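Local coordinates for protein NAD(FAD)-dependent dehydrogenase, NirB-family (N-terminal domain) (Clostridium acetobutylicum, PDB 3KLJ) that uses a bound FAD to pass electrons from NADH to rubredoxin, feeding the dioxygen-scavenging system of an obligate anaerobe, at residues Asp33-Ile38 and Asn75-Ile80; Lys11-Gly16 and Glu101-Glu106. All blocks are in the same frame, centred on the assembly; numbering follows the deposited sequence. Where two conformers were deposited one is given.

Contact 1: Asp33-Ile38 and Asn75-Ile80; sequences DDITMI and NNIKVI. With FAD (flavin-adenine dinucleotide), chain B.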
ATOM      1  N   ASP A  33      -8.736 -28.771  -5.928  1.00 28.17           N
ATOM      2  CA  ASP A  33      -9.447 -28.822  -7.219  1.00 27.84           C
ATOM      3  C   ASP A  33     -10.793 -28.082  -7.275  1.00 27.17           C
ATOM      4  O   ASP A  33     -11.553 -28.245  -8.236  1.00 27.78           O
ATOM      5  CB  ASP A  33      -9.601 -30.282  -7.692  1.00 28.02           C
ATOM      6  CG  ASP A  33     -10.557 -31.094  -6.822  1.00 28.81           C
ATOM      7  OD1 ASP A  33     -10.822 -30.695  -5.664  1.00 30.04           O
ATOM      8  OD2 ASP A  33     -11.048 -32.142  -7.302  1.00 28.74           O
ATOM      9  N   ASP A  34     -11.082 -27.279  -6.253  1.00 25.81           N
ATOM     10  CA  ASP A  34     -12.353 -26.571  -6.162  1.00 24.63           C
ATOM     11  C   ASP A  34     -12.151 -25.213  -5.480  1.00 23.79           C
ATOM     12  O   ASP A  34     -12.306 -25.080  -4.259  1.00 22.82           O
ATOM     13  CB  ASP A  34     -13.372 -27.431  -5.404  1.00 25.01           C
ATOM     14  CG  ASP A  34     -14.772 -26.837  -5.400  1.00 25.39           C
ATOM     15  OD1 ASP A  34     -15.024 -25.833  -6.098  1.00 26.24           O
ATOM     16  OD2 ASP A  34     -15.633 -27.389  -4.686  1.00 26.90           O
ATOM     17  N   ILE A  35     -11.812 -24.215  -6.298  1.00 22.88           N
ATOM     18  CA  ILE A  35     -11.460 -22.872  -5.833  1.00 22.35           C
ATOM     19  C   ILE A  35     -12.447 -21.823  -6.351  1.00 22.13           C
ATOM     20  O   ILE A  35     -12.706 -21.730  -7.565  1.00 21.53           O
ATOM     21  CB  ILE A  35     -10.034 -22.480  -6.306  1.00 22.51           C
ATOM     22  CG1 ILE A  35      -9.023 -23.593  -6.004  1.00 22.62           C
ATOM     23  CG2 ILE A  35      -9.594 -21.143  -5.701  1.00 22.29           C
ATOM     24  CD1 ILE A  35      -7.850 -23.613  -6.987  1.00 23.49           C
ATOM     25  N   THR A  36     -12.972 -21.021  -5.427  1.00 21.65           N
ATOM     26  CA  THR A  36     -13.867 -19.912  -5.755  1.00 21.59           C
ATOM     27  C   THR A  36     -13.369 -18.603  -5.162  1.00 21.88           C
ATOM     28  O   THR A  36     -13.030 -18.540  -3.980  1.00 22.31           O
ATOM     29  CB  THR A  36     -15.288 -20.184  -5.232  1.00 21.40           C
ATOM     30  OG1 THR A  36     -15.776 -21.376  -5.837  1.00 21.27           O
ATOM     31  CG2 THR A  36     -16.238 -19.048  -5.566  1.00 21.06           C
ATOM     32  N   MET A  37     -13.346 -17.563  -5.989  1.00 22.13           N
ATOM     33  CA  MET A  37     -12.962 -16.227  -5.569  1.00 22.39           C
ATOM     34  C   MET A  37     -14.157 -15.294  -5.626  1.00 22.68           C
ATOM     35  O   MET A  37     -14.856 -15.233  -6.644  1.00 22.81           O
ATOM     36  CB  MET A  37     -11.880 -15.672  -6.488  1.00 22.40           C
ATOM     37  CG  MET A  37     -10.671 -16.566  -6.675  1.00 22.98           C
ATOM     38  SD  MET A  37      -9.438 -15.738  -7.703  1.00 25.11           S
ATOM     39  CE  MET A  37      -8.768 -14.615  -6.469  1.00 23.66           C
ATOM     40  N   ILE A  38     -14.377 -14.566  -4.535  1.00 22.57           N
ATOM     41  CA  ILE A  38     -15.394 -13.526  -4.477  1.00 23.06           C
ATOM     42  C   ILE A  38     -14.720 -12.164  -4.650  1.00 22.97           C
ATOM     43  O   ILE A  38     -13.757 -11.878  -3.952  1.00 23.02           O
ATOM     44  CB  ILE A  38     -16.132 -13.553  -3.114  1.00 22.93           C
ATOM     45  CG1 ILE A  38     -16.823 -14.905  -2.902  1.00 23.86           C
ATOM     46  CG2 ILE A  38     -17.141 -12.405  -3.015  1.00 22.93           C
ATOM     47  CD1 ILE A  38     -17.084 -15.229  -1.437  1.00 25.01           C
ATOM     48  N   ASN A  75      -7.866 -22.920 -15.871  1.00 22.52           N
ATOM     49  CA  ASN A  75      -7.484 -23.461 -14.568  1.00 22.69           C
ATOM     50  C   ASN A  75      -8.655 -23.780 -13.650  1.00 23.05           C
ATOM     51  O   ASN A  75      -8.454 -24.153 -12.489  1.00 23.11           O
ATOM     52  CB  ASN A  75      -6.497 -22.525 -13.878  1.00 22.33           C
ATOM     53  CG  ASN A  75      -5.112 -22.617 -14.468  1.00 22.50           C
ATOM     54  OD1 ASN A  75      -4.524 -23.699 -14.527  1.00 22.73           O
ATOM     55  ND2 ASN A  75      -4.584 -21.487 -14.922  1.00 20.70           N
ATOM     56  N   ASN A  76      -9.870 -23.629 -14.176  1.00 23.54           N
ATOM     57  CA  ASN A  76     -11.110 -23.905 -13.431  1.00 24.16           C
ATOM     58  C   ASN A  76     -11.335 -23.130 -12.135  1.00 24.28           C
ATOM     59  O   ASN A  76     -12.076 -23.579 -11.259  1.00 24.56           O
ATOM     60  CB  ASN A  76     -11.271 -25.398 -13.164  1.00 24.44           C
ATOM     61  CG  ASN A  76     -12.384 -25.992 -13.955  1.00 25.11           C
ATOM     62  OD1 ASN A  76     -12.270 -26.170 -15.168  1.00 26.72           O
ATOM     63  ND2 ASN A  76     -13.487 -26.306 -13.278  1.00 26.30           N
ATOM     64  N   ILE A  77     -10.703 -21.971 -12.013  1.00 24.26           N
ATOM     65  CA  ILE A  77     -10.945 -21.113 -10.869  1.00 24.42           C
ATOM     66  C   ILE A  77     -12.195 -20.290 -11.137  1.00 24.59           C
ATOM     67  O   ILE A  77     -12.284 -19.589 -12.146  1.00 24.90           O
ATOM     68  CB  ILE A  77      -9.733 -20.199 -10.578  1.00 24.30           C
ATOM     69  CG1 ILE A  77      -8.541 -21.043 -10.106  1.00 24.49           C
ATOM     70  CG2 ILE A  77     -10.100 -19.139  -9.544  1.00 23.91           C
ATOM     71  CD1 ILE A  77      -7.177 -20.402 -10.367  1.00 25.28           C
ATOM     72  N   LYS A  78     -13.154 -20.386 -10.227  1.00 24.83           N
ATOM     73  CA  LYS A  78     -14.425 -19.680 -10.345  1.00 25.49           C
ATOM     74  C   LYS A  78     -14.373 -18.308  -9.682  1.00 25.75           C
ATOM     75  O   LYS A  78     -14.124 -18.189  -8.473  1.00 25.60           O
ATOM     76  CB  LYS A  78     -15.554 -20.531  -9.754  1.00 25.56           C
ATOM     77  CG  LYS A  78     -15.802 -21.824 -10.534  1.00 26.85           C
ATOM     78  CD  LYS A  78     -16.496 -22.889  -9.701  1.00 28.91           C
ATOM     79  CE  LYS A  78     -15.539 -23.545  -8.701  1.00 30.25           C
ATOM     80  NZ  LYS A  78     -16.265 -24.494  -7.796  1.00 31.22           N
ATOM     81  N   VAL A  79     -14.596 -17.272 -10.481  1.00 26.19           N
ATOM     82  CA  VAL A  79     -14.585 -15.903  -9.974  1.00 26.71           C
ATOM     83  C   VAL A  79     -16.001 -15.342 -10.020  1.00 27.19           C
ATOM     84  O   VAL A  79     -16.625 -15.296 -11.083  1.00 27.51           O
ATOM     85  CB  VAL A  79     -13.627 -14.992 -10.768  1.00 26.66           C
ATOM     86  CG1 VAL A  79     -13.573 -13.595 -10.149  1.00 26.70           C
ATOM     87  CG2 VAL A  79     -12.225 -15.599 -10.822  1.00 26.58           C
ATOM     88  N   ILE A  80     -16.515 -14.952  -8.856  1.00 27.19           N
ATOM     89  CA  ILE A  80     -17.794 -14.253  -8.787  1.00 27.24           C
ATOM     90  C   ILE A  80     -17.504 -12.762  -8.630  1.00 27.08           C
ATOM     91  O   ILE A  80     -17.057 -12.316  -7.566  1.00 26.55           O
ATOM     92  CB  ILE A  80     -18.680 -14.751  -7.622  1.00 27.13           C
ATOM     93  CG1 ILE A  80     -18.522 -16.262  -7.424  1.00 27.80           C
ATOM     94  CG2 ILE A  80     -20.148 -14.387  -7.876  1.00 27.84           C
ATOM     95  CD1 ILE A  80     -19.107 -16.782  -6.124  1.00 28.65           C
TER
HETATM   96  PA  FAD B 401      -6.373  -5.325  -2.710  1.00 18.30           P
HETATM   97  O1A FAD B 401      -7.040  -4.127  -2.090  1.00 18.60           O
HETATM   98  O2A FAD B 401      -5.464  -4.960  -3.859  1.00 19.35           O
HETATM   99  O5B FAD B 401      -7.483  -6.363  -3.198  1.00 21.06           O
HETATM  100  C5B FAD B 401      -8.547  -6.743  -2.344  1.00 20.91           C
HETATM  101  C4B FAD B 401      -9.809  -6.967  -3.178  1.00 21.12           C
HETATM  102  O4B FAD B 401     -10.851  -7.470  -2.343  1.00 19.85           O
HETATM  103  C3B FAD B 401     -10.318  -5.656  -3.772  1.00 21.12           C
HETATM  104  O3B FAD B 401     -10.533  -5.829  -5.163  1.00 23.72           O
HETATM  105  C2B FAD B 401     -11.618  -5.370  -3.044  1.00 21.25           C
HETATM  106  O2B FAD B 401     -12.592  -4.789  -3.883  1.00 23.46           O
HETATM  107  C1B FAD B 401     -12.051  -6.758  -2.595  1.00 20.89           C
HETATM  108  N9A FAD B 401     -12.924  -6.751  -1.407  1.00 21.12           N
HETATM  109  C8A FAD B 401     -12.878  -5.895  -0.339  1.00 21.82           C
HETATM  110  N7A FAD B 401     -13.855  -6.239   0.532  1.00 21.27           N
HETATM  111  C5A FAD B 401     -14.521  -7.305   0.044  1.00 21.30           C
HETATM  112  C6A FAD B 401     -15.602  -8.041   0.528  1.00 21.45           C
HETATM  113  N6A FAD B 401     -16.337  -7.567   1.535  1.00 20.16           N
HETATM  114  N1A FAD B 401     -16.079  -9.101  -0.224  1.00 20.91           N
HETATM  115  C2A FAD B 401     -15.497  -9.428  -1.435  1.00 20.44           C
HETATM  116  N3A FAD B 401     -14.433  -8.685  -1.912  1.00 21.51           N
HETATM  117  C4A FAD B 401     -13.947  -7.639  -1.179  1.00 21.55           C
HETATM  118  N1  FAD B 401       2.346  -1.198  -3.057  1.00 20.18           N
HETATM  119  C2  FAD B 401       3.713  -1.294  -3.207  1.00 21.45           C
HETATM  120  O2  FAD B 401       4.317  -2.190  -2.644  1.00 21.38           O
HETATM  121  N3  FAD B 401       4.402  -0.407  -4.009  1.00 20.29           N
HETATM  122  C4  FAD B 401       3.724   0.599  -4.657  1.00 21.27           C
HETATM  123  O4  FAD B 401       4.372   1.384  -5.354  1.00 20.99           O
HETATM  124  C4X FAD B 401       2.336   0.719  -4.503  1.00 20.65           C
HETATM  125  N5  FAD B 401       1.627   1.719  -5.153  1.00 19.24           N
HETATM  126  C5X FAD B 401       0.258   1.826  -5.000  1.00 18.91           C
HETATM  127  C6  FAD B 401      -0.450   2.843  -5.655  1.00 18.36           C
HETATM  128  C7  FAD B 401      -1.842   2.931  -5.499  1.00 17.62           C
HETATM  129  C7M FAD B 401      -2.605   4.018  -6.197  1.00 17.50           C
HETATM  130  C8  FAD B 401      -2.516   2.019  -4.685  1.00 17.67           C
HETATM  131  C8M FAD B 401      -4.010   2.095  -4.494  1.00 16.29           C
HETATM  132  C9  FAD B 401      -1.806   1.018  -4.034  1.00 17.60           C
HETATM  133  C9A FAD B 401      -0.420   0.914  -4.192  1.00 19.92           C
HETATM  134  N10 FAD B 401       0.284  -0.098  -3.542  1.00 19.59           N
HETATM  135  C10 FAD B 401       1.653  -0.195  -3.698  1.00 20.39           C
HETATM  136  C1' FAD B 401      -0.434  -1.063  -2.656  1.00 19.11           C
HETATM  137  C2' FAD B 401      -0.734  -2.378  -3.343  1.00 19.92           C
HETATM  138  O2' FAD B 401      -1.642  -2.132  -4.399  1.00 21.00           O
HETATM  139  C3' FAD B 401      -1.356  -3.292  -2.307  1.00 19.07           C
HETATM  140  O3' FAD B 401      -0.394  -3.610  -1.319  1.00 21.52           O
HETATM  141  C4' FAD B 401      -1.887  -4.589  -2.893  1.00 19.39           C
HETATM  142  O4' FAD B 401      -2.832  -4.321  -3.921  1.00 18.88           O
HETATM  143  C5' FAD B 401      -2.588  -5.364  -1.784  1.00 18.13           C
HETATM  144  O5' FAD B 401      -3.235  -6.457  -2.383  1.00 18.38           O
HETATM  145  P   FAD B 401      -4.439  -7.169  -1.629  1.00 17.46           P
HETATM  146  O1P FAD B 401      -4.909  -8.346  -2.468  1.00 18.90           O
HETATM  147  O2P FAD B 401      -4.062  -7.528  -0.212  1.00 18.74           O
HETATM  148  O3P FAD B 401      -5.591  -6.046  -1.502  1.00 17.98           O
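D34 OD1 and K78 NZ form a salt bridge at 2.5 Å, a doubtfully short value. The bend of the lysine chain at chi3 (-75°) places CE, which passes T36 OG1 at 3.6 Å. Further along the same face, T36 CG2 meets I80 CD1 at 3.7 Å. On the other face I77 CG2 lies against both CG and SD of M37, 3.9 Å from each, and M37 and V79 run side by side, pointing the same way. Three backbone hydrogen bonds set this register: K78 N to I35 O, K78 O to M37 N (2.7 Å), and M37 O to I80 N (2.8 Å). Both bonds of M37 are nearly straight. Y72 of helix 69-74 and A25 of helix 19-28 cover the face of M37 and I77, whereas L13 of strand 12-15 touches T36 and I38. At the C-terminal end, I38 CG2 meets C2A of the FAD adenine at 3.7 Å, close to the plane of the base rather than over it. N76 ends helix 69-74 in a Schellman motif, turning the chain into strand 78-80, which forms one edge of the parallel sheet in the Rossmann-like, FAD-binding domain of the glutathione reductase fold.

Contact 2: Lys11-Gly16 and Glu101-Glu106; sequences KILILG and EKIKYE. With FAD (flavin-adenine dinucleotide), chain B.
The first strand of the FAD-binding Rossmann unit, 12-15, is approached here by the last strand of the three-stranded antiparallel sheet and by the turn that leads out of it. L13 carries the apolar part. Its CB meets Y105 CB at 3.6 Å, and its CG lies 3.8 Å from I103 CG2, with the leucine and isoleucine side chains crossing at about a right angle. L13 CD1 is also near I103 CG2 and stands oblique to the Y105 ring. In the tyrosine, chi1 of 64° sets CG between the backbone N and the carbonyl carbon; the CB points toward strand 12-15, but the end of the side chain leads away. V95 of strand 94-97 adds to the packing on L13 from the antiparallel sheet.

At the other end of the contact the chains are joined through polar groups. E106 N donates to K11 O over 3.0 Å, in a bond bent to 143° at the hydrogen. The side chains of K11 and E106 lie side by side and point the same way, with E106 OE2 3.7 Å from K11 CG in one of the two conformers modelled for the lysine. In that conformer K11 NZ comes only to 3.8 Å from E106 OE2, a long and doubtful salt bridge. After E106 the chain enters strand 107-110, which pairs with strand 12-15.

Beyond the part that touches 101-106, L15 CD2 stands over the adenine ring, 3.4 Å from FAD N1A. G16, with a positive phi of 108° that favours glycine, brings its CA to 3.2 Å from ribose O4B. G16 begins a GxGxxG sequence, consistent with the dinucleotide-binding strand-turn-helix of Rossmann folds.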
ATOM      1  N   LYS A  11     -14.417 -25.951  -1.895  1.00 27.31           N
ATOM      2  CA  LYS A  11     -13.346 -26.343  -0.979  0.50 26.28           C
ATOM      3  C   LYS A  11     -12.665 -25.080  -0.438  1.00 25.69           C
ATOM      4  O   LYS A  11     -12.701 -24.803   0.768  1.00 25.22           O
ATOM      5  CB  LYS A  11     -12.321 -27.247  -1.683  0.50 26.30           C
ATOM      6  CG  LYS A  11     -12.598 -28.757  -1.645  0.50 26.30           C
ATOM      7  CD  LYS A  11     -13.773 -29.164  -2.515  0.50 25.65           C
ATOM      8  CE  LYS A  11     -13.557 -30.540  -3.139  0.50 25.90           C
ATOM      9  NZ  LYS A  11     -13.177 -31.568  -2.130  0.50 26.02           N
ATOM     10  N   ILE A  12     -12.054 -24.319  -1.349  1.00 24.26           N
ATOM     11  CA  ILE A  12     -11.353 -23.083  -0.995  1.00 23.23           C
ATOM     12  C   ILE A  12     -12.140 -21.861  -1.445  1.00 22.24           C
ATOM     13  O   ILE A  12     -12.364 -21.651  -2.650  1.00 21.69           O
ATOM     14  CB  ILE A  12      -9.927 -23.033  -1.593  1.00 23.46           C
ATOM     15  CG1 ILE A  12      -9.160 -24.318  -1.243  1.00 23.93           C
ATOM     16  CG2 ILE A  12      -9.194 -21.764  -1.140  1.00 22.96           C
ATOM     17  CD1 ILE A  12      -7.693 -24.217  -1.468  1.00 25.84           C
ATOM     18  N   LEU A  13     -12.566 -21.078  -0.458  1.00 20.81           N
ATOM     19  CA  LEU A  13     -13.225 -19.807  -0.690  1.00 20.32           C
ATOM     20  C   LEU A  13     -12.225 -18.686  -0.467  1.00 20.04           C
ATOM     21  O   LEU A  13     -11.619 -18.593   0.601  1.00 19.35           O
ATOM     22  CB  LEU A  13     -14.387 -19.608   0.273  1.00 20.30           C
ATOM     23  CG  LEU A  13     -15.694 -19.032  -0.277  1.00 21.51           C
ATOM     24  CD1 LEU A  13     -16.412 -18.159   0.754  1.00 21.27           C
ATOM     25  CD2 LEU A  13     -15.520 -18.305  -1.607  1.00 18.21           C
ATOM     26  N   ILE A  14     -12.067 -17.845  -1.483  1.00 19.87           N
ATOM     27  CA  ILE A  14     -11.180 -16.693  -1.406  1.00 19.57           C
ATOM     28  C   ILE A  14     -12.008 -15.410  -1.404  1.00 19.60           C
ATOM     29  O   ILE A  14     -12.696 -15.087  -2.386  1.00 19.38           O
ATOM     30  CB  ILE A  14     -10.142 -16.710  -2.551  1.00 19.80           C
ATOM     31  CG1 ILE A  14      -9.212 -17.916  -2.393  1.00 19.58           C
ATOM     32  CG2 ILE A  14      -9.325 -15.419  -2.580  1.00 19.24           C
ATOM     33  CD1 ILE A  14      -8.305 -18.140  -3.571  1.00 19.26           C
ATOM     34  N   LEU A  15     -11.935 -14.692  -0.288  1.00 19.54           N
ATOM     35  CA  LEU A  15     -12.690 -13.469  -0.078  1.00 19.89           C
ATOM     36  C   LEU A  15     -11.851 -12.251  -0.473  1.00 20.05           C
ATOM     37  O   LEU A  15     -10.992 -11.789   0.294  1.00 20.61           O
ATOM     38  CB  LEU A  15     -13.139 -13.400   1.387  1.00 20.09           C
ATOM     39  CG  LEU A  15     -14.372 -12.583   1.767  1.00 20.69           C
ATOM     40  CD1 LEU A  15     -14.860 -12.938   3.199  1.00 19.48           C
ATOM     41  CD2 LEU A  15     -14.103 -11.078   1.631  1.00 21.57           C
ATOM     42  N   GLY A  16     -12.108 -11.749  -1.680  1.00 19.77           N
ATOM     43  CA  GLY A  16     -11.372 -10.644  -2.276  1.00 19.54           C
ATOM     44  C   GLY A  16     -10.483 -11.126  -3.411  1.00 19.40           C
ATOM     45  O   GLY A  16      -9.728 -12.089  -3.247  1.00 19.55           O
ATOM     46  N   GLU A 101     -27.309 -14.209  -0.591  1.00 27.97           N
ATOM     47  CA  GLU A 101     -26.801 -15.514  -0.997  1.00 28.18           C
ATOM     48  C   GLU A 101     -25.684 -15.997  -0.058  1.00 27.77           C
ATOM     49  O   GLU A 101     -24.811 -15.219   0.337  1.00 27.53           O
ATOM     50  CB  GLU A 101     -26.256 -15.400  -2.425  1.00 28.34           C
ATOM     51  CG  GLU A 101     -26.370 -16.665  -3.262  1.00 30.44           C
ATOM     52  CD  GLU A 101     -25.281 -16.784  -4.320  1.00 33.02           C
ATOM     53  OE1 GLU A 101     -24.963 -17.931  -4.693  1.00 34.42           O
ATOM     54  OE2 GLU A 101     -24.736 -15.747  -4.774  1.00 34.07           O
ATOM     55  N   LYS A 102     -25.710 -17.282   0.293  1.00 27.30           N
ATOM     56  CA  LYS A 102     -24.668 -17.856   1.149  1.00 26.98           C
ATOM     57  C   LYS A 102     -23.772 -18.827   0.394  1.00 26.39           C
ATOM     58  O   LYS A 102     -24.226 -19.523  -0.517  1.00 26.09           O
ATOM     59  CB  LYS A 102     -25.280 -18.552   2.364  1.00 27.16           C
ATOM     60  CG  LYS A 102     -25.715 -17.604   3.461  1.00 28.23           C
ATOM     61  CD  LYS A 102     -26.594 -18.317   4.472  1.00 30.31           C
ATOM     62  CE  LYS A 102     -27.089 -17.363   5.548  1.00 32.39           C
ATOM     63  NZ  LYS A 102     -27.899 -16.234   4.997  1.00 33.68           N
ATOM     64  N   ILE A 103     -22.498 -18.866   0.778  1.00 25.44           N
ATOM     65  CA  ILE A 103     -21.549 -19.826   0.216  1.00 24.81           C
ATOM     66  C   ILE A 103     -20.859 -20.631   1.317  1.00 24.04           C
ATOM     67  O   ILE A 103     -20.285 -20.060   2.247  1.00 23.87           O
ATOM     68  CB  ILE A 103     -20.502 -19.137  -0.706  1.00 25.14           C
ATOM     69  CG1 ILE A 103     -21.150 -18.733  -2.038  1.00 25.30           C
ATOM     70  CG2 ILE A 103     -19.302 -20.059  -0.970  1.00 25.41           C
ATOM     71  CD1 ILE A 103     -20.451 -17.601  -2.748  1.00 26.23           C
ATOM     72  N   LYS A 104     -20.928 -21.956   1.200  1.00 23.01           N
ATOM     73  CA  LYS A 104     -20.238 -22.857   2.117  1.00 22.31           C
ATOM     74  C   LYS A 104     -18.808 -23.115   1.656  1.00 21.65           C
ATOM     75  O   LYS A 104     -18.552 -23.278   0.461  1.00 22.22           O
ATOM     76  CB  LYS A 104     -21.010 -24.177   2.282  1.00 22.19           C
ATOM     77  CG  LYS A 104     -20.452 -25.102   3.375  1.00 22.28           C
ATOM     78  CD  LYS A 104     -21.547 -25.862   4.127  1.00 22.49           C
ATOM     79  CE  LYS A 104     -22.160 -26.984   3.296  1.00 23.06           C
ATOM     80  NZ  LYS A 104     -23.164 -27.783   4.071  1.00 23.26           N
ATOM     81  N   TYR A 105     -17.886 -23.144   2.611  1.00 20.61           N
ATOM     82  CA  TYR A 105     -16.480 -23.408   2.332  1.00 20.20           C
ATOM     83  C   TYR A 105     -15.955 -24.519   3.227  1.00 20.29           C
ATOM     84  O   TYR A 105     -16.552 -24.813   4.255  1.00 18.97           O
ATOM     85  CB  TYR A 105     -15.645 -22.136   2.552  1.00 20.22           C
ATOM     86  CG  TYR A 105     -15.630 -21.623   3.983  1.00 20.43           C
ATOM     87  CD1 TYR A 105     -14.752 -22.163   4.927  1.00 20.35           C
ATOM     88  CD2 TYR A 105     -16.487 -20.595   4.391  1.00 20.16           C
ATOM     89  CE1 TYR A 105     -14.727 -21.706   6.236  1.00 19.80           C
ATOM     90  CE2 TYR A 105     -16.467 -20.125   5.704  1.00 19.32           C
ATOM     91  CZ  TYR A 105     -15.581 -20.689   6.617  1.00 19.92           C
ATOM     92  OH  TYR A 105     -15.543 -20.252   7.919  1.00 21.70           O
ATOM     93  N   GLU A 106     -14.826 -25.114   2.844  1.00 20.54           N
ATOM     94  CA  GLU A 106     -14.068 -25.980   3.751  1.00 21.23           C
ATOM     95  C   GLU A 106     -12.935 -25.140   4.357  1.00 20.84           C
ATOM     96  O   GLU A 106     -12.648 -25.227   5.553  1.00 20.93           O
ATOM     97  CB  GLU A 106     -13.512 -27.208   3.025  1.00 21.41           C
ATOM     98  CG  GLU A 106     -14.557 -28.035   2.271  1.00 24.69           C
ATOM     99  CD  GLU A 106     -14.004 -29.355   1.732  1.00 28.81           C
ATOM    100  OE1 GLU A 106     -12.821 -29.664   2.008  1.00 31.06           O
ATOM    101  OE2 GLU A 106     -14.751 -30.085   1.034  1.00 30.44           O
TER
HETATM  102  PA  FAD B 401      -6.373  -5.325  -2.710  1.00 18.30           P
HETATM  103  O1A FAD B 401      -7.040  -4.127  -2.090  1.00 18.60           O
HETATM  104  O2A FAD B 401      -5.464  -4.960  -3.859  1.00 19.35           O
HETATM  105  O5B FAD B 401      -7.483  -6.363  -3.198  1.00 21.06           O
HETATM  106  C5B FAD B 401      -8.547  -6.743  -2.344  1.00 20.91           C
HETATM  107  C4B FAD B 401      -9.809  -6.967  -3.178  1.00 21.12           C
HETATM  108  O4B FAD B 401     -10.851  -7.470  -2.343  1.00 19.85           O
HETATM  109  C3B FAD B 401     -10.318  -5.656  -3.772  1.00 21.12           C
HETATM  110  O3B FAD B 401     -10.533  -5.829  -5.163  1.00 23.72           O
HETATM  111  C2B FAD B 401     -11.618  -5.370  -3.044  1.00 21.25           C
HETATM  112  O2B FAD B 401     -12.592  -4.789  -3.883  1.00 23.46           O
HETATM  113  C1B FAD B 401     -12.051  -6.758  -2.595  1.00 20.89           C
HETATM  114  N9A FAD B 401     -12.924  -6.751  -1.407  1.00 21.12           N
HETATM  115  C8A FAD B 401     -12.878  -5.895  -0.339  1.00 21.82           C
HETATM  116  N7A FAD B 401     -13.855  -6.239   0.532  1.00 21.27           N
HETATM  117  C5A FAD B 401     -14.521  -7.305   0.044  1.00 21.30           C
HETATM  118  C6A FAD B 401     -15.602  -8.041   0.528  1.00 21.45           C
HETATM  119  N6A FAD B 401     -16.337  -7.567   1.535  1.00 20.16           N
HETATM  120  N1A FAD B 401     -16.079  -9.101  -0.224  1.00 20.91           N
HETATM  121  C2A FAD B 401     -15.497  -9.428  -1.435  1.00 20.44           C
HETATM  122  N3A FAD B 401     -14.433  -8.685  -1.912  1.00 21.51           N
HETATM  123  C4A FAD B 401     -13.947  -7.639  -1.179  1.00 21.55           C
HETATM  124  N1  FAD B 401       2.346  -1.198  -3.057  1.00 20.18           N
HETATM  125  C2  FAD B 401       3.713  -1.294  -3.207  1.00 21.45           C
HETATM  126  O2  FAD B 401       4.317  -2.190  -2.644  1.00 21.38           O
HETATM  127  N3  FAD B 401       4.402  -0.407  -4.009  1.00 20.29           N
HETATM  128  C4  FAD B 401       3.724   0.599  -4.657  1.00 21.27           C
HETATM  129  O4  FAD B 401       4.372   1.384  -5.354  1.00 20.99           O
HETATM  130  C4X FAD B 401       2.336   0.719  -4.503  1.00 20.65           C
HETATM  131  N5  FAD B 401       1.627   1.719  -5.153  1.00 19.24           N
HETATM  132  C5X FAD B 401       0.258   1.826  -5.000  1.00 18.91           C
HETATM  133  C6  FAD B 401      -0.450   2.843  -5.655  1.00 18.36           C
HETATM  134  C7  FAD B 401      -1.842   2.931  -5.499  1.00 17.62           C
HETATM  135  C7M FAD B 401      -2.605   4.018  -6.197  1.00 17.50           C
HETATM  136  C8  FAD B 401      -2.516   2.019  -4.685  1.00 17.67           C
HETATM  137  C8M FAD B 401      -4.010   2.095  -4.494  1.00 16.29           C
HETATM  138  C9  FAD B 401      -1.806   1.018  -4.034  1.00 17.60           C
HETATM  139  C9A FAD B 401      -0.420   0.914  -4.192  1.00 19.92           C
HETATM  140  N10 FAD B 401       0.284  -0.098  -3.542  1.00 19.59           N
HETATM  141  C10 FAD B 401       1.653  -0.195  -3.698  1.00 20.39           C
HETATM  142  C1' FAD B 401      -0.434  -1.063  -2.656  1.00 19.11           C
HETATM  143  C2' FAD B 401      -0.734  -2.378  -3.343  1.00 19.92           C
HETATM  144  O2' FAD B 401      -1.642  -2.132  -4.399  1.00 21.00           O
HETATM  145  C3' FAD B 401      -1.356  -3.292  -2.307  1.00 19.07           C
HETATM  146  O3' FAD B 401      -0.394  -3.610  -1.319  1.00 21.52           O
HETATM  147  C4' FAD B 401      -1.887  -4.589  -2.893  1.00 19.39           C
HETATM  148  O4' FAD B 401      -2.832  -4.321  -3.921  1.00 18.88           O
HETATM  149  C5' FAD B 401      -2.588  -5.364  -1.784  1.00 18.13           C
HETATM  150  O5' FAD B 401      -3.235  -6.457  -2.383  1.00 18.38           O
HETATM  151  P   FAD B 401      -4.439  -7.169  -1.629  1.00 17.46           P
HETATM  152  O1P FAD B 401      -4.909  -8.346  -2.468  1.00 18.90           O
HETATM  153  O2P FAD B 401      -4.062  -7.528  -0.212  1.00 18.74           O
HETATM  154  O3P FAD B 401      -5.591  -6.046  -1.502  1.00 17.98           O

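How the contacts relate
From the N terminus, the chain runs through strand 12-15 and helix 19-28 to strand 35-38, the first partner in contact 1. That contact closes a loop at 75-80 after passing helices 51-56 and 69-74. The chain then forms the antiparallel sheet and returns at 101-106 to segment 11-16, so contact 2 closes a wider loop in which contact 1 is nested. Strands 35-38 and 12-15 are neighbours, joined by probable hydrogen bonds from T36 O to I14 N and from I14 O to I38 N. Together the contacts tie the parallel sheet's edge, its central strand and the antiparallel sheet into one domain, and both reach FAD.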